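Long-range contact in klebicin C activity (PDB 7NNA), which is a bacteriocin whose Tol-binding domain probably engages the efflux channel TolC so that the toxin can enter Klebsiella cells: residues T15-A29 against E155-A169. Numbering follows the deposited sequence. Where two conformers were deposited one is given.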
loop_
_atom_site.group_PDB
_atom_site.type_symbol
_atom_site.label_atom_id
_atom_site.label_comp_id
_atom_site.label_asym_id
_atom_site.label_seq_id
_atom_site.Cartn_x
_atom_site.Cartn_y
_atom_site.Cartn_z
ATOM N N THR A 15 -0.036 18.213 37.469
ATOM C CA THR A 15 0.994 17.551 36.648
ATOM C C THR A 15 0.639 16.112 36.409
ATOM O O THR A 15 0.889 15.602 35.294
ATOM C CB THR A 15 2.395 17.670 37.242
ATOM O OG1 THR A 15 2.323 17.258 38.612
ATOM C CG2 THR A 15 2.946 19.071 37.169
ATOM N N ARG A 16 0.043 15.424 37.415
ATOM C CA ARG A 16 -0.351 14.019 37.157
ATOM C C ARG A 16 -1.495 13.977 36.171
ATOM O O ARG A 16 -1.530 13.061 35.331
ATOM C CB ARG A 16 -0.782 13.275 38.433
ATOM C CG ARG A 16 0.339 12.609 39.181
ATOM C CD ARG A 16 1.075 11.499 38.431
ATOM N NE ARG A 16 2.282 11.229 39.215
ATOM C CZ ARG A 16 3.321 10.509 38.830
ATOM N NH1 ARG A 16 3.316 9.905 37.660
ATOM N NH2 ARG A 16 4.373 10.381 39.621
ATOM N N LEU A 17 -2.469 14.898 36.292
ATOM C CA LEU A 17 -3.581 14.919 35.326
ATOM C C LEU A 17 -3.109 15.193 33.911
ATOM O O LEU A 17 -3.633 14.587 32.951
ATOM C CB LEU A 17 -4.689 15.877 35.767
ATOM C CG LEU A 17 -5.357 15.415 37.072
ATOM C CD1 LEU A 17 -6.246 16.523 37.686
ATOM C CD2 LEU A 17 -6.096 14.145 36.868
ATOM N N GLN A 18 -2.112 16.104 33.744
ATOM C CA GLN A 18 -1.508 16.410 32.443
ATOM C C GLN A 18 -0.758 15.174 31.907
ATOM O O GLN A 18 -0.826 14.897 30.721
ATOM C CB GLN A 18 -0.530 17.610 32.549
ATOM C CG GLN A 18 -1.229 18.920 32.912
ATOM C CD GLN A 18 -1.131 19.977 31.822
ATOM O OE1 GLN A 18 -1.690 19.828 30.744
ATOM N NE2 GLN A 18 -0.433 21.090 32.088
ATOM N N ALA A 19 -0.052 14.427 32.771
ATOM C CA ALA A 19 0.646 13.188 32.327
ATOM C C ALA A 19 -0.414 12.146 31.880
ATOM O O ALA A 19 -0.177 11.438 30.901
ATOM C CB ALA A 19 1.514 12.604 33.476
ATOM N N GLU A 20 -1.569 12.041 32.559
ATOM C CA GLU A 20 -2.618 11.085 32.072
ATOM C C GLU A 20 -3.105 11.502 30.701
ATOM O O GLU A 20 -3.321 10.649 29.848
ATOM C CB GLU A 20 -3.837 11.075 33.034
ATOM C CG GLU A 20 -3.544 10.286 34.296
ATOM C CD GLU A 20 -4.731 10.164 35.240
ATOM O OE1 GLU A 20 -5.879 10.397 34.798
ATOM O OE2 GLU A 20 -4.515 9.823 36.425
ATOM N N SER A 21 -3.307 12.819 30.486
ATOM C CA SER A 21 -3.798 13.314 29.182
ATOM C C SER A 21 -2.813 12.971 28.060
ATOM O O SER A 21 -3.236 12.460 26.993
ATOM C CB SER A 21 -4.089 14.832 29.203
ATOM O OG SER A 21 -4.259 15.314 27.856
ATOM N N SER A 22 -1.510 13.220 28.275
ATOM C CA SER A 22 -0.552 12.918 27.188
ATOM C C SER A 22 -0.302 11.429 27.021
ATOM O O SER A 22 -0.034 11.001 25.889
ATOM C CB SER A 22 0.764 13.664 27.378
ATOM O OG SER A 22 1.249 13.452 28.690
ATOM N N ALA A 23 -0.405 10.614 28.109
ATOM C CA ALA A 23 -0.259 9.150 27.942
ATOM C C ALA A 23 -1.447 8.669 27.023
ATOM O O ALA A 23 -1.262 7.800 26.159
ATOM C CB ALA A 23 -0.387 8.451 29.264
ATOM N N ALA A 24 -2.670 9.220 27.234
ATOM C CA ALA A 24 -3.837 8.797 26.422
ATOM C C ALA A 24 -3.638 9.200 24.944
ATOM O O ALA A 24 -3.975 8.430 24.056
ATOM C CB ALA A 24 -5.114 9.420 26.945
ATOM N N ILE A 25 -3.090 10.343 24.699
ATOM C CA ILE A 25 -2.772 10.780 23.319
ATOM C C ILE A 25 -1.680 9.889 22.706
ATOM O O ILE A 25 -1.766 9.550 21.502
ATOM C CB ILE A 25 -2.431 12.280 23.281
ATOM C CG1 ILE A 25 -3.708 13.122 23.511
ATOM C CG2 ILE A 25 -1.723 12.699 21.936
ATOM C CD1 ILE A 25 -3.387 14.517 23.942
ATOM N N HIS A 26 -0.687 9.502 23.466
ATOM C CA HIS A 26 0.363 8.571 22.929
ATOM C C HIS A 26 -0.293 7.188 22.629
ATOM O O HIS A 26 0.012 6.562 21.589
ATOM C CB HIS A 26 1.515 8.463 23.941
ATOM C CG HIS A 26 2.572 7.445 23.601
ATOM N ND1 HIS A 26 3.223 6.753 24.588
ATOM C CD2 HIS A 26 3.073 7.067 22.396
ATOM C CE1 HIS A 26 4.103 5.973 23.956
ATOM N NE2 HIS A 26 3.997 6.102 22.629
ATOM N N ALA A 27 -1.224 6.712 23.493
ATOM C CA ALA A 27 -1.909 5.442 23.207
ATOM C C ALA A 27 -2.656 5.526 21.846
ATOM O O ALA A 27 -2.597 4.591 21.030
ATOM C CB ALA A 27 -2.910 5.106 24.345
ATOM N N THR A 28 -3.343 6.679 21.596
ATOM C CA THR A 28 -4.007 6.848 20.301
ATOM C C THR A 28 -3.017 6.911 19.146
ATOM O O THR A 28 -3.274 6.315 18.112
ATOM C CB THR A 28 -4.860 8.127 20.312
ATOM O OG1 THR A 28 -5.780 8.016 21.405
ATOM C CG2 THR A 28 -5.652 8.314 19.001
ATOM N N ALA A 29 -1.863 7.606 19.299
ATOM C CA ALA A 29 -0.848 7.672 18.236
ATOM C C ALA A 29 -0.352 6.314 17.921
ATOM O O ALA A 29 -0.140 6.008 16.728
ATOM C CB ALA A 29 0.329 8.602 18.655
ATOM N N GLU A 155 3.697 9.889 16.429
ATOM C CA GLU A 155 3.803 8.978 17.562
ATOM C C GLU A 155 5.079 9.308 18.358
ATOM O O GLU A 155 5.060 9.241 19.606
ATOM C CB GLU A 155 3.791 7.514 17.076
ATOM C CG GLU A 155 3.812 6.545 18.250
ATOM C CD GLU A 155 3.924 5.085 17.856
ATOM O OE1 GLU A 155 3.711 4.765 16.674
ATOM O OE2 GLU A 155 4.239 4.257 18.731
ATOM N N ALA A 156 6.224 9.564 17.673
ATOM C CA ALA A 156 7.450 9.925 18.415
ATOM C C ALA A 156 7.271 11.184 19.216
ATOM O O ALA A 156 7.800 11.299 20.347
ATOM C CB ALA A 156 8.664 10.061 17.477
ATOM N N ALA A 157 6.570 12.161 18.632
ATOM C CA ALA A 157 6.327 13.428 19.342
ATOM C C ALA A 157 5.447 13.177 20.571
ATOM O O ALA A 157 5.745 13.749 21.611
ATOM C CB ALA A 157 5.684 14.470 18.418
ATOM N N ALA A 158 4.409 12.346 20.468
ATOM C CA ALA A 158 3.468 12.009 21.560
ATOM C C ALA A 158 4.183 11.219 22.638
ATOM O O ALA A 158 3.943 11.475 23.838
ATOM C CB ALA A 158 2.264 11.205 21.026
ATOM N N LYS A 159 5.036 10.246 22.246
ATOM C CA LYS A 159 5.846 9.491 23.217
ATOM C C LYS A 159 6.757 10.436 24.027
ATOM O O LYS A 159 6.813 10.352 25.278
ATOM C CB LYS A 159 6.746 8.454 22.499
ATOM C CG LYS A 159 7.435 7.522 23.504
ATOM C CD LYS A 159 8.305 6.488 22.817
ATOM C CE LYS A 159 9.009 5.619 23.855
ATOM N NZ LYS A 159 9.941 4.675 23.201
ATOM N N ALA A 160 7.494 11.327 23.340
ATOM C CA ALA A 160 8.384 12.267 24.017
ATOM C C ALA A 160 7.599 13.177 24.973
ATOM O O ALA A 160 8.047 13.458 26.104
ATOM C CB ALA A 160 9.148 13.103 22.980
ATOM N N LYS A 161 6.429 13.634 24.543
ATOM C CA LYS A 161 5.588 14.500 25.408
ATOM C C LYS A 161 5.039 13.721 26.625
ATOM O O LYS A 161 5.109 14.218 27.741
ATOM C CB LYS A 161 4.445 15.091 24.581
ATOM C CG LYS A 161 3.554 16.105 25.313
ATOM C CD LYS A 161 4.366 17.251 25.983
ATOM C CE LYS A 161 3.550 18.411 26.552
ATOM N NZ LYS A 161 2.245 17.994 27.161
ATOM N N ALA A 162 4.505 12.509 26.428
ATOM C CA ALA A 162 3.983 11.683 27.524
ATOM C C ALA A 162 5.117 11.419 28.552
ATOM O O ALA A 162 4.909 11.562 29.761
ATOM C CB ALA A 162 3.470 10.345 26.968
ATOM N N GLU A 163 6.332 11.144 28.054
ATOM C CA GLU A 163 7.457 10.884 28.934
ATOM C C GLU A 163 7.853 12.128 29.703
ATOM O O GLU A 163 8.076 12.053 30.915
ATOM C CB GLU A 163 8.654 10.284 28.157
ATOM C CG GLU A 163 9.836 10.033 29.080
ATOM C CD GLU A 163 9.857 8.714 29.834
ATOM O OE1 GLU A 163 9.124 7.777 29.441
ATOM O OE2 GLU A 163 10.605 8.619 30.837
ATOM N N ALA A 164 7.918 13.294 29.025
ATOM C CA ALA A 164 8.290 14.525 29.689
ATOM C C ALA A 164 7.255 14.880 30.764
ATOM O O ALA A 164 7.642 15.385 31.828
ATOM C CB ALA A 164 8.432 15.648 28.670
ATOM N N ASP A 165 5.975 14.667 30.475
ATOM C CA ASP A 165 4.928 14.959 31.451
ATOM C C ASP A 165 4.997 14.045 32.636
ATOM O O ASP A 165 4.795 14.507 33.775
ATOM C CB ASP A 165 3.510 14.925 30.831
ATOM C CG ASP A 165 3.247 16.048 29.814
ATOM O OD1 ASP A 165 4.072 16.956 29.705
ATOM O OD2 ASP A 165 2.267 15.957 29.074
ATOM N N ARG A 166 5.283 12.772 32.407
ATOM C CA ARG A 166 5.421 11.832 33.539
ATOM C C ARG A 166 6.622 12.247 34.444
ATOM O O ARG A 166 6.512 12.224 35.686
ATOM C CB ARG A 166 5.627 10.397 33.031
ATOM C CG ARG A 166 5.473 9.362 34.125
ATOM C CD ARG A 166 6.034 8.046 33.675
ATOM N NE ARG A 166 7.383 7.937 34.188
ATOM C CZ ARG A 166 8.486 8.096 33.482
ATOM N NH1 ARG A 166 8.418 8.282 32.171
ATOM N NH2 ARG A 166 9.677 8.017 34.075
ATOM N N ILE A 167 7.755 12.606 33.849
ATOM C CA ILE A 167 8.934 13.002 34.631
ATOM C C ILE A 167 8.630 14.311 35.373
ATOM O O ILE A 167 9.042 14.457 36.540
ATOM C CB ILE A 167 10.210 13.065 33.706
ATOM C CG1 ILE A 167 10.670 11.673 33.322
ATOM C CG2 ILE A 167 11.400 13.878 34.293
ATOM C CD1 ILE A 167 11.591 11.689 32.093
ATOM N N ALA A 168 7.866 15.236 34.751
ATOM C CA ALA A 168 7.515 16.501 35.435
ATOM C C ALA A 168 6.628 16.200 36.638
ATOM O O ALA A 168 6.800 16.797 37.708
ATOM C CB ALA A 168 6.772 17.428 34.469
ATOM N N ALA A 169 5.691 15.234 36.493
ATOM C CA ALA A 169 4.836 14.845 37.611
ATOM C C ALA A 169 5.670 14.256 38.753
ATOM O O ALA A 169 5.460 14.591 39.963
ATOM C CB ALA A 169 3.754 13.870 37.120
HETATM O O HOH W 1 2.957 16.567 33.884
HETATM O O HOH W 2 2.594 15.251 40.780
HETATM O O HOH W 3 2.413 10.559 30.643
HETATM O O HOH W 4 1.363 12.572 24.204
HETATM O O HOH W 5 5.625 5.065 20.777
#
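One face of the His26 ring is covered by Lys159, whose CA sits over its centre, 3.8 Å from the ring centroid and 7° off the ring normal, a CH-pi contact. CB and CG of Lys159 continue under NE2 and CE1, while a water in the ring plane links NE2 to Glu155 OE2; Glu155 OE1 is hydrogen-bonded to Thr33 OG1. With CG anti to the backbone N, which swings the ring across to the other helix, the imidazole is a knob in the hole made by Glu155, Ala158, Lys159 and Ala162. At the other end, Ala169 CB lies under one face of the Arg16 guanidinium, toward its rim, 3.7 Å from NE, which also forms a salt bridge with Glu173 one turn further along. Between them, Ser22 OG, in the conformer given, donates to Asp165 OD2 over 2.7 Å, arriving on the anti side, 24° out of the carboxylate plane; Lys161 NZ takes the syn lone pair of the same oxygen at 2.8 Å. In that conformer two donors grip OD2 and should favour a charged carboxylate. Three waters, such as the one between Ser22 O and Ala158 O, each donate to a carbonyl of both helices. Ala19, Ala29, Ala158, Ala162 and Ala169 allow an axis separation of 8.2 Å. Together with the 159° angle between helix directions and the His26 knob, this close approach marks an antiparallel, alanine-rich coiled-coil hairpin of helices 14-79 and 93-197.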